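Local coordinates for protein glycerate 2-kinase (Pyrococcus horikoshii, PDB 1X3L) that catalyses the ATP-dependent phosphorylation of D-glycerate to 2-phosphoglycerate, preferring magnesium as its metal cofactor and accepting other nucleotides or pyrophosphate as phosphate donors, at residues D36-Q41 with T188-I193; E142-E147 with R238-R243; K150-L155 with N167-H172; T330-E335 with K401-Y406; I347-T352 with I394-V399. All coordinates share one frame; numbering follows the deposited sequence.

Contact 1 of 5, residues D36-Q41 with T188-I193; sequences DKIIVQ and TGIVLI
A chi1 of -172° in Val40 puts CG2 beside the backbone N, facing Ile190, and sends CG1 to the opposite side of that N, toward Leu192; in Ile190 (chi1 -65°) it is CG2 that lies opposite the N and meets the valine. Val40 CG2 meets Ile190 CG2 at 4.0 Å. The other branch of the valine is turned to Leu192, two residues on, whose end reaches in toward the valine, and Val40 CG1 lies 4.0 Å from Leu192 CD2. One valine thus serves two neighbours, each methyl having its own partner, and both pairs cross obliquely. Ile38, two residues earlier on the same strand face, comes less close: its CG2 branch is 4.5 Å from Ile190 CD1, the end of the longer isoleucine arm. The arrangement is a face-to-face packing of two beta layers. Strand 37-40 is the middle strand of a small three-stranded antiparallel sheet, whereas strand 188-194 belongs to the six-stranded parallel sheet. The short strand segments stand 10.2 Å apart at their axes and run at 38° to each other, so side chains fill the gap and no backbone bond crosses it. Phe45, on the neighbouring strand 43-46, touches both Val40 and Ile190. From the parallel sheet, Phe263 packs on Val40, while Ile265 and Leu128 lie against Leu192.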
# COMPACT_ATOMS: atom_id res chain seq x y z
N ASP A 36 -28.20 7.76 -11.75
CA ASP A 36 -28.77 6.69 -10.94
C ASP A 36 -27.81 5.51 -10.92
O ASP A 36 -28.05 4.51 -10.24
CB ASP A 36 -30.12 6.27 -11.52
CG ASP A 36 -30.94 5.44 -10.56
OD1 ASP A 36 -32.03 4.96 -10.96
OD2 ASP A 36 -30.51 5.28 -9.40
N LYS A 37 -26.72 5.62 -11.67
CA LYS A 37 -25.75 4.55 -11.75
C LYS A 37 -24.38 4.93 -11.19
O LYS A 37 -23.94 6.07 -11.29
CB LYS A 37 -25.58 4.12 -13.21
CG LYS A 37 -26.89 3.84 -13.95
CD LYS A 37 -27.64 2.66 -13.36
CE LYS A 37 -28.97 2.43 -14.09
NZ LYS A 37 -29.70 1.23 -13.57
N ILE A 38 -23.72 3.94 -10.58
CA ILE A 38 -22.39 4.12 -10.02
C ILE A 38 -21.50 3.15 -10.79
O ILE A 38 -21.75 1.95 -10.79
CB ILE A 38 -22.34 3.76 -8.52
CG1 ILE A 38 -23.22 4.72 -7.73
CG2 ILE A 38 -20.90 3.82 -8.02
CD1 ILE A 38 -23.26 4.44 -6.24
N ILE A 39 -20.48 3.67 -11.47
CA ILE A 39 -19.60 2.82 -12.25
C ILE A 39 -18.19 2.75 -11.65
O ILE A 39 -17.44 3.73 -11.69
CB ILE A 39 -19.52 3.31 -13.71
CG1 ILE A 39 -20.94 3.51 -14.25
CG2 ILE A 39 -18.79 2.28 -14.57
CD1 ILE A 39 -21.00 4.06 -15.67
N VAL A 40 -17.85 1.59 -11.11
CA VAL A 40 -16.56 1.37 -10.48
C VAL A 40 -15.65 0.52 -11.36
O VAL A 40 -15.87 -0.67 -11.54
CB VAL A 40 -16.73 0.67 -9.11
CG1 VAL A 40 -15.41 0.62 -8.38
CG2 VAL A 40 -17.77 1.41 -8.30
N GLN A 41 -14.61 1.16 -11.89
CA GLN A 41 -13.66 0.49 -12.77
C GLN A 41 -14.42 -0.31 -13.83
O GLN A 41 -14.08 -1.45 -14.13
CB GLN A 41 -12.73 -0.44 -11.97
CG GLN A 41 -11.94 0.28 -10.87
CD GLN A 41 -10.81 -0.56 -10.29
OE1 GLN A 41 -10.96 -1.75 -10.04
NE2 GLN A 41 -9.66 0.07 -10.07
N THR A 188 -25.75 -4.08 -1.13
CA THR A 188 -24.63 -4.18 -2.05
C THR A 188 -23.39 -3.55 -1.43
O THR A 188 -23.41 -2.40 -1.00
CB THR A 188 -24.93 -3.46 -3.38
OG1 THR A 188 -26.01 -4.11 -4.05
CG2 THR A 188 -23.71 -3.48 -4.28
N GLY A 189 -22.31 -4.32 -1.39
CA GLY A 189 -21.07 -3.81 -0.83
C GLY A 189 -20.05 -3.46 -1.90
O GLY A 189 -19.68 -4.30 -2.72
N ILE A 190 -19.61 -2.21 -1.90
CA ILE A 190 -18.60 -1.77 -2.86
C ILE A 190 -17.35 -1.44 -2.04
O ILE A 190 -17.32 -0.44 -1.33
CB ILE A 190 -19.08 -0.54 -3.67
CG1 ILE A 190 -20.27 -0.94 -4.54
CG2 ILE A 190 -17.94 -0.01 -4.54
CD1 ILE A 190 -20.84 0.18 -5.39
N VAL A 191 -16.34 -2.29 -2.14
CA VAL A 191 -15.11 -2.12 -1.38
C VAL A 191 -13.99 -1.51 -2.22
O VAL A 191 -13.64 -2.04 -3.27
CB VAL A 191 -14.62 -3.48 -0.83
CG1 VAL A 191 -13.41 -3.29 0.07
CG2 VAL A 191 -15.76 -4.15 -0.05
N LEU A 192 -13.46 -0.38 -1.75
CA LEU A 192 -12.37 0.30 -2.44
C LEU A 192 -11.14 0.14 -1.55
O LEU A 192 -11.12 0.57 -0.40
CB LEU A 192 -12.72 1.77 -2.66
CG LEU A 192 -14.06 2.03 -3.36
CD1 LEU A 192 -14.20 3.53 -3.65
CD2 LEU A 192 -14.14 1.23 -4.66
N ILE A 193 -10.10 -0.47 -2.11
CA ILE A 193 -8.88 -0.72 -1.35
C ILE A 193 -7.62 -0.09 -1.94
O ILE A 193 -7.45 -0.01 -3.15
CB ILE A 193 -8.65 -2.25 -1.24
CG1 ILE A 193 -9.93 -2.92 -0.73
CG2 ILE A 193 -7.48 -2.54 -0.30
CD1 ILE A 193 -9.91 -4.44 -0.83

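Contact 2 of 5, residues E142-E147 with R238-R243; sequences EGISLE and RLHIER. With EDO (1,2-ethanediol), chain E.
Glu142 brings its carboxylate to the edge of the His240 ring, where ND1 donates to OE2. The N-H points well at its acceptor (163° at the hydrogen), the ND1 to OE2 distance is 2.6 Å, and the bond arrives on the syn side of the carboxylate, close to the ring plane of the histidine. The two flat groups are nevertheless twisted 47° apart. Glu142 reaches this place because CG sits between the backbone N and the carbonyl carbon (chi1 82°) and the chain bends again at chi2. OE2 has a second, looser partner: Arg243 NH1 forms a salt bridge at 3.5 Å, with the guanidinium almost perpendicular to the carboxylate, while Arg243 NE pairs with Glu248. Next to the polar pair, Ile144 CD1 packs 3.8 Å from His240 CB, joining the loop before helix 146-158 to helix 235-246. On the loop itself, Gly143 N donates to O2 of an ethanediol molecule, probably from the crystallisation liquor, at 3.0 Å. A carboxylate so placed probably helps to fix the rotation of the buried imidazole and would tend to favour a positively charged ring, although the nearby arginine probably tempers that effect.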
# COMPACT_ATOMS: atom_id res chain seq x y z
N GLU A 142 -16.79 -12.67 21.08
CA GLU A 142 -17.41 -12.71 22.41
C GLU A 142 -16.51 -13.18 23.55
O GLU A 142 -15.77 -14.16 23.42
CB GLU A 142 -18.70 -13.55 22.37
CG GLU A 142 -18.54 -15.07 22.47
CD GLU A 142 -17.71 -15.66 21.35
OE1 GLU A 142 -17.75 -15.11 20.23
OE2 GLU A 142 -17.05 -16.70 21.59
N GLY A 143 -16.57 -12.46 24.66
CA GLY A 143 -15.78 -12.79 25.83
C GLY A 143 -14.33 -12.37 25.75
O GLY A 143 -13.61 -12.40 26.75
N ILE A 144 -13.88 -11.98 24.56
CA ILE A 144 -12.49 -11.57 24.39
C ILE A 144 -12.32 -10.06 24.50
O ILE A 144 -12.97 -9.30 23.79
CB ILE A 144 -11.95 -12.05 23.02
CG1 ILE A 144 -12.09 -13.57 22.92
CG2 ILE A 144 -10.48 -11.65 22.87
CD1 ILE A 144 -11.72 -14.14 21.56
N SER A 145 -11.45 -9.64 25.41
CA SER A 145 -11.20 -8.22 25.61
C SER A 145 -10.04 -7.75 24.75
O SER A 145 -9.22 -8.56 24.28
CB SER A 145 -10.87 -7.95 27.08
OG SER A 145 -9.61 -8.51 27.42
N LEU A 146 -9.96 -6.45 24.54
CA LEU A 146 -8.88 -5.88 23.75
C LEU A 146 -7.56 -6.29 24.37
O LEU A 146 -6.56 -6.49 23.67
CB LEU A 146 -9.00 -4.36 23.71
CG LEU A 146 -7.86 -3.59 23.04
CD1 LEU A 146 -7.57 -4.17 21.66
CD2 LEU A 146 -8.24 -2.13 22.94
N GLU A 147 -7.55 -6.42 25.69
CA GLU A 147 -6.34 -6.81 26.39
C GLU A 147 -6.01 -8.28 26.14
O GLU A 147 -4.84 -8.66 26.13
CB GLU A 147 -6.48 -6.54 27.89
CG GLU A 147 -5.15 -6.50 28.63
CD GLU A 147 -4.15 -5.56 27.98
OE1 GLU A 147 -4.49 -4.38 27.76
OE2 GLU A 147 -3.01 -6.00 27.69
N ARG A 238 -8.98 -19.52 24.09
CA ARG A 238 -9.15 -20.95 23.90
C ARG A 238 -10.64 -21.29 23.81
O ARG A 238 -11.05 -22.10 22.98
CB ARG A 238 -8.53 -21.75 25.05
CG ARG A 238 -7.04 -22.02 24.91
CD ARG A 238 -6.60 -23.09 25.91
NE ARG A 238 -6.88 -22.69 27.29
CZ ARG A 238 -6.26 -21.70 27.92
NH1 ARG A 238 -5.31 -21.01 27.30
NH2 ARG A 238 -6.59 -21.40 29.17
N LEU A 239 -11.44 -20.66 24.66
CA LEU A 239 -12.87 -20.92 24.68
C LEU A 239 -13.56 -20.54 23.37
O LEU A 239 -14.37 -21.30 22.85
CB LEU A 239 -13.55 -20.19 25.84
CG LEU A 239 -15.06 -20.42 25.97
CD1 LEU A 239 -15.33 -21.90 26.20
CD2 LEU A 239 -15.62 -19.59 27.12
N HIS A 240 -13.24 -19.37 22.84
CA HIS A 240 -13.87 -18.96 21.59
C HIS A 240 -13.49 -19.90 20.45
O HIS A 240 -14.32 -20.22 19.61
CB HIS A 240 -13.48 -17.54 21.20
CG HIS A 240 -14.03 -17.13 19.87
ND1 HIS A 240 -15.37 -16.95 19.65
CD2 HIS A 240 -13.42 -16.95 18.67
CE1 HIS A 240 -15.58 -16.67 18.37
NE2 HIS A 240 -14.41 -16.67 17.76
N ILE A 241 -12.24 -20.32 20.44
CA ILE A 241 -11.76 -21.22 19.40
C ILE A 241 -12.38 -22.61 19.54
O ILE A 241 -12.72 -23.24 18.54
CB ILE A 241 -10.21 -21.29 19.40
CG1 ILE A 241 -9.66 -19.96 18.87
CG2 ILE A 241 -9.73 -22.46 18.54
CD1 ILE A 241 -8.15 -19.83 18.95
N GLU A 242 -12.51 -23.10 20.77
CA GLU A 242 -13.12 -24.40 21.00
C GLU A 242 -14.58 -24.34 20.54
O GLU A 242 -15.10 -25.30 19.96
CB GLU A 242 -13.07 -24.78 22.49
CG GLU A 242 -11.69 -25.22 22.98
CD GLU A 242 -11.20 -26.46 22.25
OE1 GLU A 242 -11.99 -27.41 22.09
OE2 GLU A 242 -10.01 -26.49 21.86
N ARG A 243 -15.23 -23.21 20.80
CA ARG A 243 -16.62 -23.04 20.38
C ARG A 243 -16.67 -23.09 18.85
O ARG A 243 -17.60 -23.66 18.28
CB ARG A 243 -17.17 -21.70 20.86
CG ARG A 243 -17.34 -21.58 22.37
CD ARG A 243 -18.22 -20.39 22.71
NE ARG A 243 -19.57 -20.58 22.19
CZ ARG A 243 -20.45 -19.61 21.98
NH1 ARG A 243 -20.12 -18.35 22.23
NH2 ARG A 243 -21.65 -19.89 21.50
C1 EDO E . -19.78 -9.51 23.44
O1 EDO E . -20.30 -10.81 23.75
C2 EDO E . -19.00 -8.95 24.63
O2 EDO E . -17.90 -9.82 24.95

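Contact 3 of 5, residues K150-L155 with N167-H172; sequences KLTTDL and NTVRKH
Thr153 sets its methyl against the aliphatic part of Arg170: CG2 is 3.6 Å from CD and 3.9 Å from CG of the arginine, the two side chains crossing at about a right angle. One residue back on each helix, Thr152 CG2 touches Val169 CG1 at 4.2 Å. The hydroxyls look back to their own helix, Thr152 OG1 bonding to Asp148 O, which leaves methyls for the interface. Further out, the arginine bends at chi3 (-56°), bringing NH2 to Asn167 OD1 at 3.0 Å; the donor stands above the carbonyl plane of the amide rather than on a lone pair, and NH2 also bonds to Ser207 OG. An alanine at Arg170 is likely to leave the Thr153 methyl without its hydrocarbon cover and Asn167 OD1 without this donor. Val169 is backed in turn by Ile223 of helix 217-226. The whole is the small, methyl-rich packing of a helical hairpin, with helices 146-158 and 163-171 joined by a short turn.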
# COMPACT_ATOMS: atom_id res chain seq x y z
N LYS A 150 -4.29 -8.33 22.79
CA LYS A 150 -2.90 -7.90 22.90
C LYS A 150 -2.00 -9.01 23.42
O LYS A 150 -0.95 -9.29 22.84
CB LYS A 150 -2.78 -6.68 23.83
CG LYS A 150 -3.48 -5.43 23.32
CD LYS A 150 -3.21 -4.26 24.27
CE LYS A 150 -3.91 -2.99 23.81
NZ LYS A 150 -3.60 -1.84 24.70
N LEU A 151 -2.41 -9.66 24.51
CA LEU A 151 -1.61 -10.74 25.07
C LEU A 151 -1.42 -11.87 24.07
O LEU A 151 -0.34 -12.45 23.97
CB LEU A 151 -2.28 -11.28 26.34
CG LEU A 151 -2.48 -10.28 27.48
CD1 LEU A 151 -3.09 -10.99 28.68
CD2 LEU A 151 -1.14 -9.65 27.87
N THR A 152 -2.47 -12.19 23.33
CA THR A 152 -2.40 -13.26 22.34
C THR A 152 -1.42 -12.88 21.23
O THR A 152 -0.51 -13.64 20.91
CB THR A 152 -3.79 -13.54 21.71
OG1 THR A 152 -4.72 -13.87 22.75
CG2 THR A 152 -3.70 -14.69 20.73
N THR A 153 -1.61 -11.70 20.65
CA THR A 153 -0.73 -11.23 19.59
C THR A 153 0.72 -11.17 20.06
O THR A 153 1.64 -11.42 19.29
CB THR A 153 -1.15 -9.83 19.08
OG1 THR A 153 -1.30 -8.94 20.18
CG2 THR A 153 -2.46 -9.91 18.32
N ASP A 154 0.92 -10.85 21.34
CA ASP A 154 2.26 -10.76 21.90
C ASP A 154 2.94 -12.12 22.04
O ASP A 154 4.14 -12.24 21.79
CB ASP A 154 2.24 -10.08 23.27
CG ASP A 154 2.18 -8.57 23.17
OD1 ASP A 154 3.03 -7.99 22.46
OD2 ASP A 154 1.29 -7.96 23.81
N LEU A 155 2.17 -13.13 22.43
CA LEU A 155 2.72 -14.47 22.59
C LEU A 155 3.05 -15.05 21.22
O LEU A 155 3.92 -15.91 21.10
CB LEU A 155 1.71 -15.36 23.32
CG LEU A 155 1.39 -14.96 24.76
CD1 LEU A 155 0.29 -15.86 25.31
CD2 LEU A 155 2.64 -15.05 25.61
N ASN A 167 -2.02 -13.96 11.37
CA ASN A 167 -3.22 -13.41 10.76
C ASN A 167 -4.35 -14.43 10.88
O ASN A 167 -5.51 -14.08 11.04
CB ASN A 167 -2.98 -13.12 9.27
CG ASN A 167 -1.95 -12.03 9.06
OD1 ASN A 167 -1.40 -11.48 10.01
ND2 ASN A 167 -1.67 -11.72 7.79
N THR A 168 -3.99 -15.71 10.79
CA THR A 168 -4.96 -16.79 10.90
C THR A 168 -5.60 -16.78 12.29
O THR A 168 -6.82 -16.89 12.42
CB THR A 168 -4.31 -18.15 10.66
OG1 THR A 168 -3.91 -18.25 9.29
CG2 THR A 168 -5.28 -19.28 10.99
N VAL A 169 -4.76 -16.66 13.31
CA VAL A 169 -5.25 -16.64 14.67
C VAL A 169 -6.06 -15.37 14.91
O VAL A 169 -7.17 -15.44 15.42
CB VAL A 169 -4.09 -16.71 15.69
CG1 VAL A 169 -4.63 -16.60 17.11
CG2 VAL A 169 -3.34 -18.03 15.54
N ARG A 170 -5.51 -14.21 14.53
CA ARG A 170 -6.21 -12.94 14.73
C ARG A 170 -7.55 -12.88 13.99
O ARG A 170 -8.53 -12.36 14.52
CB ARG A 170 -5.33 -11.76 14.31
CG ARG A 170 -4.08 -11.56 15.19
CD ARG A 170 -3.34 -10.25 14.88
NE ARG A 170 -2.95 -10.13 13.48
CZ ARG A 170 -3.72 -9.58 12.53
NH1 ARG A 170 -4.91 -9.09 12.83
NH2 ARG A 170 -3.29 -9.55 11.28
N LYS A 171 -7.59 -13.41 12.77
CA LYS A 171 -8.82 -13.40 12.00
C LYS A 171 -9.92 -14.23 12.69
O LYS A 171 -11.11 -13.94 12.54
CB LYS A 171 -8.59 -13.94 10.59
CG LYS A 171 -7.82 -12.99 9.68
CD LYS A 171 -7.66 -13.54 8.27
CE LYS A 171 -6.94 -12.53 7.38
NZ LYS A 171 -6.97 -12.91 5.94
N HIS A 172 -9.51 -15.24 13.45
CA HIS A 172 -10.49 -16.09 14.14
C HIS A 172 -10.90 -15.65 15.54
O HIS A 172 -11.55 -16.41 16.26
CB HIS A 172 -10.00 -17.54 14.16
CG HIS A 172 -10.10 -18.22 12.83
ND1 HIS A 172 -9.17 -18.04 11.83
CD2 HIS A 172 -11.07 -19.01 12.30
CE1 HIS A 172 -9.56 -18.69 10.74
NE2 HIS A 172 -10.71 -19.28 11.00

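Contact 4 of 5, residues T330-E335 with K401-Y406; sequences TTVTIE and KEHNSY
His403 lays one face of its imidazole against Ile334, in a CH-pi contact: CG1 is 4.2 Å from the ring centroid, 18° off the normal and displaced toward the rim. This histidine belongs to a Schellman motif, its positive phi (53°) ending helix 396-401 before helix 405-411 begins, so that the ring projects from the helix end toward the extended loop 330-335. Val332 and Ile334 each run alongside the histidine but point the opposite way to it. Val332 approaches the ring obliquely, with CG1 close to ND1 and CE1; having CG1 anti to the backbone N (chi1 -179°) turns that methyl to the ring. The ring's polar partner lies outside this loop: ND1 is hydrogen-bonded to Glu346, on helix 343-351, which Val332 also touches. A serine in place of His403 would probably strip Ile334 of the ring face it packs on and leave the Glu346 carboxylate without this mate. On the loop, Thr333 keeps its hydroxyl bonded to Glu296, while Thr333 O sits 3.2 Å from His403 NE2 at an angle too poor for a hydrogen bond.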
# COMPACT_ATOMS: atom_id res chain seq x y z
N THR A 330 12.76 -2.35 -2.50
CA THR A 330 14.06 -2.95 -2.25
C THR A 330 14.48 -2.64 -0.82
O THR A 330 13.83 -1.87 -0.13
CB THR A 330 15.14 -2.41 -3.21
OG1 THR A 330 15.28 -1.00 -3.02
CG2 THR A 330 14.77 -2.71 -4.65
N THR A 331 15.59 -3.23 -0.39
CA THR A 331 16.07 -3.00 0.96
C THR A 331 17.59 -2.85 1.00
O THR A 331 18.31 -3.31 0.11
CB THR A 331 15.68 -4.17 1.89
OG1 THR A 331 16.13 -5.41 1.33
CG2 THR A 331 14.18 -4.23 2.08
N VAL A 332 18.07 -2.20 2.05
CA VAL A 332 19.49 -2.01 2.24
C VAL A 332 19.90 -2.82 3.46
O VAL A 332 19.36 -2.64 4.56
CB VAL A 332 19.84 -0.53 2.45
CG1 VAL A 332 21.35 -0.37 2.63
CG2 VAL A 332 19.36 0.30 1.27
N THR A 333 20.84 -3.73 3.27
CA THR A 333 21.34 -4.57 4.35
C THR A 333 22.49 -3.84 5.02
O THR A 333 23.54 -3.62 4.41
CB THR A 333 21.84 -5.92 3.82
OG1 THR A 333 20.78 -6.59 3.14
CG2 THR A 333 22.34 -6.79 4.97
N ILE A 334 22.30 -3.44 6.27
CA ILE A 334 23.35 -2.73 7.00
C ILE A 334 23.92 -3.57 8.13
O ILE A 334 23.19 -4.01 9.03
CB ILE A 334 22.82 -1.41 7.58
CG1 ILE A 334 22.24 -0.54 6.47
CG2 ILE A 334 23.96 -0.67 8.29
CD1 ILE A 334 21.64 0.77 6.95
N GLU A 335 25.23 -3.80 8.09
CA GLU A 335 25.91 -4.57 9.11
C GLU A 335 26.78 -3.61 9.91
O GLU A 335 28.00 -3.56 9.73
CB GLU A 335 26.78 -5.66 8.47
CG GLU A 335 27.47 -6.59 9.48
CD GLU A 335 26.48 -7.32 10.37
OE1 GLU A 335 25.58 -8.00 9.84
OE2 GLU A 335 26.61 -7.21 11.61
N LYS A 401 29.39 1.28 0.17
CA LYS A 401 29.86 0.33 1.18
C LYS A 401 29.53 0.88 2.57
O LYS A 401 29.10 0.15 3.46
CB LYS A 401 31.37 0.13 1.04
CG LYS A 401 32.00 -0.77 2.10
CD LYS A 401 33.52 -0.82 1.92
CE LYS A 401 34.20 -1.66 3.00
NZ LYS A 401 35.69 -1.64 2.85
N GLU A 402 29.71 2.19 2.74
CA GLU A 402 29.43 2.85 4.01
C GLU A 402 27.95 3.19 4.17
O GLU A 402 27.54 3.71 5.21
CB GLU A 402 30.25 4.13 4.11
CG GLU A 402 31.72 3.91 4.38
CD GLU A 402 32.55 5.16 4.14
OE1 GLU A 402 32.06 6.26 4.46
OE2 GLU A 402 33.68 5.03 3.64
N HIS A 403 27.15 2.92 3.14
CA HIS A 403 25.72 3.22 3.18
C HIS A 403 25.49 4.68 3.54
O HIS A 403 24.74 5.01 4.46
CB HIS A 403 25.02 2.29 4.17
CG HIS A 403 25.07 0.85 3.78
ND1 HIS A 403 24.49 0.38 2.62
CD2 HIS A 403 25.68 -0.21 4.35
CE1 HIS A 403 24.75 -0.91 2.49
NE2 HIS A 403 25.47 -1.29 3.53
N ASN A 404 26.14 5.55 2.79
CA ASN A 404 26.06 6.98 3.01
C ASN A 404 25.69 7.65 1.68
O ASN A 404 26.20 8.73 1.35
CB ASN A 404 27.42 7.46 3.52
CG ASN A 404 27.38 8.84 4.14
OD1 ASN A 404 26.45 9.18 4.87
ND2 ASN A 404 28.41 9.63 3.87
N SER A 405 24.79 7.02 0.92
CA SER A 405 24.40 7.55 -0.39
C SER A 405 23.74 8.93 -0.34
O SER A 405 23.85 9.70 -1.29
CB SER A 405 23.47 6.56 -1.12
OG SER A 405 22.29 6.32 -0.37
N TYR A 406 23.06 9.24 0.75
CA TYR A 406 22.41 10.55 0.87
C TYR A 406 23.42 11.68 0.69
O TYR A 406 23.17 12.63 -0.06
CB TYR A 406 21.74 10.69 2.24
CG TYR A 406 21.02 12.02 2.46
CD1 TYR A 406 19.65 12.13 2.23
CD2 TYR A 406 21.70 13.15 2.93
CE1 TYR A 406 18.96 13.32 2.48
CE2 TYR A 406 21.02 14.35 3.17
CZ TYR A 406 19.65 14.42 2.95
OH TYR A 406 18.96 15.59 3.21

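Contact 5 of 5, residues I347-T352 with I394-V399; sequences IALSAT and IDVEKV
Leu349 enters the contact with its side chain pointing from helix 343-351 at the start of helix 396-401. Its CB carries CG anti to the backbone N (chi1 -178°), which extends the chain toward the partner helix. At the branch point, CG comes within 4.0 Å of Val396 CG1. The first methyl, CD1, stays by that same valine methyl at 4.1 Å, and the second, CD2, swings to the following turn and meets Val399 CG1 at 3.9 Å. The leucine therefore straddles two valines three residues apart on one helical face; it slides past Val396 in the opposite direction and crosses Val399 at about a right angle. In both valines it is CG1, set opposite the backbone N, that faces the leucine.

Val396 CG1 also rests against Leu349 O, at 3.9 Å. That carbonyl accepts from two donors of Thr352, the backbone N at 3.2 Å and OG1 at 2.7 Å, so the threonine hydroxyl is turned back onto the carbonyl three residues earlier while its OG1 lies 4.2 Å from Val396 CG1. Leu389 of helix 385-391 touches both Leu349 and Val396, and Ala408 of helix 405-411 touches Leu349 and Val399. The result is a buried aliphatic packing of helices within the MOFRL family region, where helix 343-351 also lies against strand 378-382 of the mixed sheet.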
# COMPACT_ATOMS: atom_id res chain seq x y z
N ILE A 347 19.78 2.75 -5.03
CA ILE A 347 19.49 2.25 -6.37
C ILE A 347 20.04 3.28 -7.37
O ILE A 347 20.78 2.94 -8.29
CB ILE A 347 17.97 2.12 -6.63
CG1 ILE A 347 17.41 0.92 -5.88
CG2 ILE A 347 17.71 2.02 -8.13
CD1 ILE A 347 15.90 0.75 -6.04
N ALA A 348 19.64 4.53 -7.17
CA ALA A 348 20.06 5.63 -8.03
C ALA A 348 21.58 5.81 -8.08
O ALA A 348 22.17 5.88 -9.16
CB ALA A 348 19.42 6.93 -7.56
N LEU A 349 22.20 5.87 -6.91
CA LEU A 349 23.64 6.08 -6.85
C LEU A 349 24.42 4.91 -7.43
O LEU A 349 25.42 5.11 -8.13
CB LEU A 349 24.08 6.32 -5.39
CG LEU A 349 25.58 6.60 -5.18
CD1 LEU A 349 25.97 7.91 -5.88
CD2 LEU A 349 25.88 6.70 -3.69
N SER A 350 23.96 3.69 -7.17
CA SER A 350 24.66 2.51 -7.66
C SER A 350 24.65 2.45 -9.19
O SER A 350 25.60 1.98 -9.82
CB SER A 350 24.01 1.25 -7.09
OG SER A 350 24.76 0.09 -7.42
N ALA A 351 23.57 2.94 -9.79
CA ALA A 351 23.42 2.91 -11.23
C ALA A 351 24.22 3.99 -11.97
O ALA A 351 24.42 3.86 -13.17
CB ALA A 351 21.94 3.03 -11.61
N THR A 352 24.67 5.02 -11.26
CA THR A 352 25.41 6.11 -11.91
C THR A 352 26.57 5.72 -12.80
O THR A 352 26.72 6.26 -13.90
CB THR A 352 25.96 7.15 -10.89
OG1 THR A 352 26.82 6.49 -9.94
CG2 THR A 352 24.81 7.84 -10.15
N ILE A 394 34.53 12.03 -5.12
CA ILE A 394 33.71 11.07 -4.39
C ILE A 394 33.89 9.65 -4.92
O ILE A 394 33.76 9.40 -6.11
CB ILE A 394 32.21 11.44 -4.46
CG1 ILE A 394 31.96 12.76 -3.71
CG2 ILE A 394 31.36 10.33 -3.86
CD1 ILE A 394 30.52 13.23 -3.74
N ASP A 395 34.21 8.73 -4.02
CA ASP A 395 34.38 7.34 -4.39
C ASP A 395 33.03 6.66 -4.17
O ASP A 395 32.67 6.30 -3.05
CB ASP A 395 35.47 6.69 -3.54
CG ASP A 395 35.63 5.21 -3.82
OD1 ASP A 395 35.40 4.79 -4.98
OD2 ASP A 395 35.98 4.47 -2.89
N VAL A 396 32.29 6.48 -5.26
CA VAL A 396 30.96 5.89 -5.20
C VAL A 396 30.91 4.52 -4.52
O VAL A 396 30.06 4.30 -3.66
CB VAL A 396 30.36 5.78 -6.62
CG1 VAL A 396 28.98 5.14 -6.57
CG2 VAL A 396 30.26 7.16 -7.24
N GLU A 397 31.81 3.61 -4.90
CA GLU A 397 31.83 2.28 -4.30
C GLU A 397 31.99 2.37 -2.78
O GLU A 397 31.33 1.65 -2.04
CB GLU A 397 32.97 1.44 -4.88
CG GLU A 397 32.79 1.02 -6.34
CD GLU A 397 32.69 2.20 -7.30
OE1 GLU A 397 33.50 3.14 -7.18
OE2 GLU A 397 31.79 2.18 -8.17
N LYS A 398 32.86 3.26 -2.33
CA LYS A 398 33.10 3.44 -0.90
C LYS A 398 31.86 4.00 -0.22
O LYS A 398 31.50 3.58 0.88
CB LYS A 398 34.29 4.37 -0.66
CG LYS A 398 34.67 4.53 0.80
CD LYS A 398 35.80 5.55 0.99
CE LYS A 398 35.34 6.97 0.62
NZ LYS A 398 36.43 7.98 0.81
N VAL A 399 31.21 4.96 -0.87
CA VAL A 399 30.01 5.58 -0.31
C VAL A 399 28.92 4.53 -0.12
O VAL A 399 28.24 4.51 0.91
CB VAL A 399 29.47 6.70 -1.22
CG1 VAL A 399 28.18 7.28 -0.63
CG2 VAL A 399 30.51 7.80 -1.37

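How the contacts relate
The five contacts fall into two groups that match the two sequence families. Contacts 1, 2 and 3 lie in the DUF4147 range and contacts 4 and 5 in the MOFRL range, contact 1 being on the opposite side of the chain's centre from both. Contacts 2 and 3 share helix 146-158, have centres about 11 Å apart, and touch through His240 CD2 and His172 O. Contacts 4 and 5 are equally close: Asn404 N probably bonds to Val399 O, and Ser405 packs on Leu349. Between the groups, contacts 2 and 5 have centres about 54 Å apart. All lie away from Lys58, inferred by similarity to bind substrate, so they illustrate packing within each region.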